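Local coordinates for protein cellulose 1,4-beta-cellobiosidase (Thermobifida fusca, PDB 4JJJ) that probably hydrolyses cellulose to release cellobiose, this chain being the glycoside hydrolase family 48 catalytic domain of a longer cellulase, at residues I539-W549 and A612-Q623. The protein carries 1 engineered substitution. Residues are numbered along the deposited sequence; the frame is centred on the assembly and turned at random.
With ZN (zinc ion), chain Y; GLC (alpha-D-glucopyranose), chain C; BGC (beta-D-glucopyranose), chain B; BGC (beta-D-glucopyranose), chain D.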
# COMPACT_ATOMS: atom_id res chain seq x y z
N ILE A 539 3.95 -13.94 21.63
CA ILE A 539 3.09 -13.87 20.46
C ILE A 539 3.78 -13.52 19.15
O ILE A 539 3.10 -13.40 18.15
CB ILE A 539 1.91 -12.94 20.70
CG1 ILE A 539 2.32 -11.50 20.82
CG2 ILE A 539 1.13 -13.42 21.94
CD1 ILE A 539 1.15 -10.53 20.77
N GLY A 540 5.10 -13.29 19.21
CA GLY A 540 5.83 -13.02 17.97
C GLY A 540 7.21 -12.67 18.23
O GLY A 540 7.87 -13.31 19.07
N ILE A 541 7.72 -11.66 17.55
CA ILE A 541 9.06 -11.06 17.75
C ILE A 541 8.84 -9.54 17.76
O ILE A 541 8.21 -9.03 16.84
CB ILE A 541 9.98 -11.53 16.62
CG1 ILE A 541 10.50 -12.91 16.88
CG2 ILE A 541 11.11 -10.59 16.38
CD1 ILE A 541 11.06 -13.67 15.67
N ALA A 542 9.40 -8.83 18.73
CA ALA A 542 9.12 -7.41 18.88
C ALA A 542 10.21 -6.75 19.57
O ALA A 542 10.95 -7.36 20.34
CB ALA A 542 7.83 -7.21 19.62
N THR A 543 10.34 -5.46 19.28
CA THR A 543 11.38 -4.59 19.83
C THR A 543 10.76 -3.25 20.26
O THR A 543 9.69 -2.89 19.86
CB THR A 543 12.45 -4.25 18.74
OG1 THR A 543 11.76 -3.71 17.58
CG2 THR A 543 13.22 -5.52 18.36
N PRO A 544 11.40 -2.57 21.22
CA PRO A 544 10.84 -1.28 21.62
C PRO A 544 10.75 -0.19 20.59
O PRO A 544 11.65 0.02 19.80
CB PRO A 544 11.85 -0.79 22.74
CG PRO A 544 12.70 -2.01 23.04
CD PRO A 544 12.70 -2.86 21.84
N GLU A 545 9.61 0.51 20.57
CA GLU A 545 9.46 1.73 19.76
C GLU A 545 8.75 2.79 20.62
O GLU A 545 8.04 2.45 21.58
CB GLU A 545 8.84 1.46 18.42
CG GLU A 545 7.44 1.25 18.40
CD GLU A 545 6.81 1.00 17.03
OE1 GLU A 545 6.99 -0.17 16.70
OE2 GLU A 545 6.10 1.83 16.37
N GLN A 546 8.93 4.03 20.24
CA GLN A 546 8.39 5.16 21.02
C GLN A 546 7.74 6.18 20.08
O GLN A 546 8.37 7.17 19.68
CB GLN A 546 9.48 5.73 21.90
CG GLN A 546 8.97 6.80 22.84
CD GLN A 546 10.10 7.36 23.71
OE1 GLN A 546 11.15 7.73 23.16
NE2 GLN A 546 9.90 7.44 25.04
N PRO A 547 6.46 5.92 19.74
CA PRO A 547 5.76 6.76 18.77
C PRO A 547 5.44 8.15 19.35
O PRO A 547 5.55 8.40 20.55
CB PRO A 547 4.44 6.00 18.46
CG PRO A 547 4.45 4.89 19.36
CD PRO A 547 5.72 4.69 20.07
N SER A 548 5.19 9.13 18.49
CA SER A 548 4.75 10.45 18.97
C SER A 548 3.26 10.63 18.76
O SER A 548 2.71 10.22 17.77
CB SER A 548 5.50 11.62 18.34
OG SER A 548 5.28 11.70 16.97
N TRP A 549 2.66 11.38 19.67
CA TRP A 549 1.22 11.52 19.81
C TRP A 549 0.71 12.98 19.83
O TRP A 549 -0.47 13.17 20.05
CB TRP A 549 0.82 10.89 21.15
CG TRP A 549 1.14 9.43 21.20
CD1 TRP A 549 2.19 8.87 21.86
CD2 TRP A 549 0.46 8.34 20.50
NE1 TRP A 549 2.18 7.49 21.64
CE2 TRP A 549 1.15 7.15 20.83
CE3 TRP A 549 -0.67 8.26 19.65
CZ2 TRP A 549 0.80 5.93 20.31
CZ3 TRP A 549 -1.04 7.02 19.16
CH2 TRP A 549 -0.30 5.87 19.52
N ALA A 612 7.13 9.57 26.63
CA ALA A 612 6.18 8.92 25.78
C ALA A 612 6.28 7.39 25.97
O ALA A 612 7.37 6.89 26.21
CB ALA A 612 6.43 9.33 24.34
N PRO A 613 5.14 6.69 25.90
CA PRO A 613 5.19 5.27 26.17
C PRO A 613 6.12 4.55 25.14
O PRO A 613 6.16 4.89 23.98
CB PRO A 613 3.75 4.76 26.06
CG PRO A 613 3.00 5.83 25.43
CD PRO A 613 3.73 7.16 25.68
N ILE A 614 6.82 3.58 25.65
CA ILE A 614 7.64 2.66 24.83
C ILE A 614 6.83 1.39 24.75
O ILE A 614 6.38 0.80 25.76
CB ILE A 614 9.02 2.41 25.48
CG1 ILE A 614 9.72 3.71 25.57
CG2 ILE A 614 9.84 1.39 24.61
CD1 ILE A 614 11.02 3.70 26.37
N VAL A 615 6.58 0.96 23.50
CA VAL A 615 5.66 -0.15 23.25
C VAL A 615 6.40 -1.20 22.42
O VAL A 615 7.37 -0.90 21.74
CB VAL A 615 4.42 0.36 22.49
CG1 VAL A 615 3.64 1.42 23.27
CG2 VAL A 615 4.75 0.91 21.13
N GLU A 616 5.91 -2.44 22.47
CA GLU A 616 6.47 -3.52 21.69
C GLU A 616 5.31 -4.04 20.83
O GLU A 616 4.44 -4.80 21.33
CB GLU A 616 7.12 -4.61 22.53
CG GLU A 616 8.35 -4.10 23.27
CD GLU A 616 9.38 -5.07 23.65
OE1 GLU A 616 9.29 -6.22 23.22
OE2 GLU A 616 10.36 -4.57 24.28
N ARG A 617 5.22 -3.58 19.56
CA ARG A 617 4.05 -3.80 18.75
C ARG A 617 4.20 -5.08 17.86
O ARG A 617 5.32 -5.42 17.43
CB ARG A 617 3.79 -2.59 17.82
CG ARG A 617 3.22 -1.41 18.60
CD ARG A 617 3.41 -0.15 17.88
NE ARG A 617 2.48 0.89 18.37
CZ ARG A 617 2.40 2.10 17.81
NH1 ARG A 617 3.29 2.50 16.90
NH2 ARG A 617 1.45 2.95 18.20
N HIS A 618 3.07 -5.67 17.57
CA HIS A 618 2.95 -6.90 16.74
C HIS A 618 2.03 -6.52 15.57
O HIS A 618 0.84 -6.82 15.52
CB HIS A 618 2.41 -8.01 17.60
CG HIS A 618 3.31 -8.29 18.76
ND1 HIS A 618 3.14 -7.61 19.93
CD2 HIS A 618 4.39 -9.10 18.96
CE1 HIS A 618 4.07 -7.96 20.80
NE2 HIS A 618 4.81 -8.90 20.25
N ARG A 619 2.60 -5.88 14.53
CA ARG A 619 1.96 -5.57 13.25
C ARG A 619 1.88 -6.85 12.46
O ARG A 619 2.86 -7.54 12.31
CB ARG A 619 2.73 -4.53 12.47
CG ARG A 619 2.76 -3.15 13.17
CD ARG A 619 3.73 -2.25 12.35
NE ARG A 619 3.78 -0.90 12.92
CZ ARG A 619 4.57 -0.52 13.90
NH1 ARG A 619 5.39 -1.36 14.48
NH2 ARG A 619 4.52 0.75 14.27
N PHE A 620 0.71 -7.12 11.96
CA PHE A 620 0.52 -8.39 11.18
C PHE A 620 1.54 -8.58 10.06
O PHE A 620 2.20 -9.61 9.94
CB PHE A 620 -0.88 -8.49 10.67
CG PHE A 620 -1.19 -9.80 9.97
CD1 PHE A 620 -1.40 -10.98 10.71
CD2 PHE A 620 -1.22 -9.93 8.58
CE1 PHE A 620 -1.67 -12.19 10.12
CE2 PHE A 620 -1.47 -11.15 7.99
CZ PHE A 620 -1.69 -12.29 8.75
N TRP A 621 1.68 -7.56 9.24
CA TRP A 621 2.55 -7.63 8.08
C TRP A 621 3.96 -7.88 8.57
O TRP A 621 4.68 -8.60 7.94
CB TRP A 621 2.42 -6.42 7.23
CG TRP A 621 3.09 -5.11 7.66
CD1 TRP A 621 2.49 -4.03 8.19
CD2 TRP A 621 4.51 -4.74 7.59
NE1 TRP A 621 3.38 -3.04 8.41
CE2 TRP A 621 4.63 -3.43 8.02
CE3 TRP A 621 5.65 -5.39 7.08
CZ2 TRP A 621 5.81 -2.74 8.02
CZ3 TRP A 621 6.82 -4.73 7.07
CH2 TRP A 621 6.92 -3.39 7.55
N ALA A 622 4.39 -7.27 9.64
CA ALA A 622 5.77 -7.37 10.11
C ALA A 622 6.02 -8.79 10.62
O ALA A 622 7.10 -9.36 10.47
CB ALA A 622 6.07 -6.33 11.19
N GLN A 623 5.05 -9.32 11.40
CA GLN A 623 5.20 -10.66 11.94
C GLN A 623 5.26 -11.68 10.82
O GLN A 623 6.02 -12.65 10.91
CB GLN A 623 4.10 -10.96 12.96
CG GLN A 623 4.08 -9.99 14.16
CD GLN A 623 5.42 -9.99 14.90
OE1 GLN A 623 5.91 -11.06 15.31
NE2 GLN A 623 6.03 -8.86 15.07
ZN ZN Y . 11.80 -5.84 24.23
C1 GLC C . 7.24 3.44 11.45
C2 GLC C . 6.96 4.18 10.21
C3 GLC C . 5.56 3.81 9.65
C4 GLC C . 5.45 2.29 9.45
C5 GLC C . 5.85 1.65 10.77
C6 GLC C . 5.91 0.15 10.77
O1 GLC C . 6.24 3.89 12.28
O2 GLC C . 6.86 5.64 10.53
O3 GLC C . 5.26 4.54 8.47
O4 GLC C . 4.07 1.94 9.19
O5 GLC C . 7.17 2.06 11.15
O6 GLC C . 6.91 -0.25 9.89
C2 BGC B . 7.13 4.22 9.72
C3 BGC B . 5.73 3.85 9.23
C4 BGC B . 5.50 2.33 9.35
C5 BGC B . 5.93 1.70 10.69
C6 BGC B . 6.01 0.17 10.65
C1 BGC B . 7.42 3.60 11.06
O1 BGC B . 8.80 3.96 11.39
O2 BGC B . 7.11 5.69 9.77
O3 BGC B . 5.54 4.27 7.87
O4 BGC B . 4.13 1.98 9.15
O5 BGC B . 7.24 2.16 11.05
O6 BGC B . 7.00 -0.31 9.78
C2 BGC D . 2.50 0.72 8.00
C3 BGC D . 2.10 0.07 6.68
C4 BGC D . 2.32 1.07 5.50
C5 BGC D . 3.71 1.74 5.56
C6 BGC D . 3.83 2.83 4.52
C1 BGC D . 3.90 1.30 7.95
O2 BGC D . 2.48 -0.26 9.04
O3 BGC D . 0.71 -0.34 6.80
O4 BGC D . 2.14 0.35 4.26
O5 BGC D . 3.90 2.27 6.88
O6 BGC D . 2.81 3.81 4.69
O HOH W 1 12.48 -6.39 22.40
O HOH W 2 8.13 -4.58 17.42
O HOH W 3 7.47 -2.11 18.44
O HOH W 4 4.73 6.68 22.61
O HOH W 5 11.83 -7.44 25.48
O HOH W 6 13.19 -4.79 25.08
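E545 reaches across to two arginines in a salt-bridge network. R619 meets it end-on, NH1 to OE1 (3.0 Å) and NH2 to OE2 (2.8 Å), on the syn lone pairs with the planes nearly coplanar. R617 NH1 approaches the same OE2 (2.9 Å) from above the carboxylate plane, and P547 CG covers one face of its guanidinium. A glutamate suits the place because its two oxygens match R619's terminal nitrogens and its charge opposes both arginines; an alanine here would probably deprive both of their carboxylate, leaving R619 to be held by E40. C6 of the bound glucose, modelled as overlapping alpha and beta forms, lies over one R619 face.

E545 and V615 form a single antiparallel hydrogen-bonded bridge. The Q623 amide pairs with I541, OE1 accepting from N and NE2 donating to O (2.8 Å); at G540 a CB would strike OE1, so glycine permits this docking. Q546 NE2 donates to A612 O.

E616 OE2 binds zinc, and a zinc-bound water donates to A542 O.

I539 CD1 makes a CH-pi contact over H618; P544 CB packs on I614 CG2 (3.5 Å).

Within the (alpha/alpha)6 barrel, the loop after helix 519-533 thus meets the approach to helix 620-637 and its first turn, R619 at the N-cap, with helices 597-604 and 2-14 alongside.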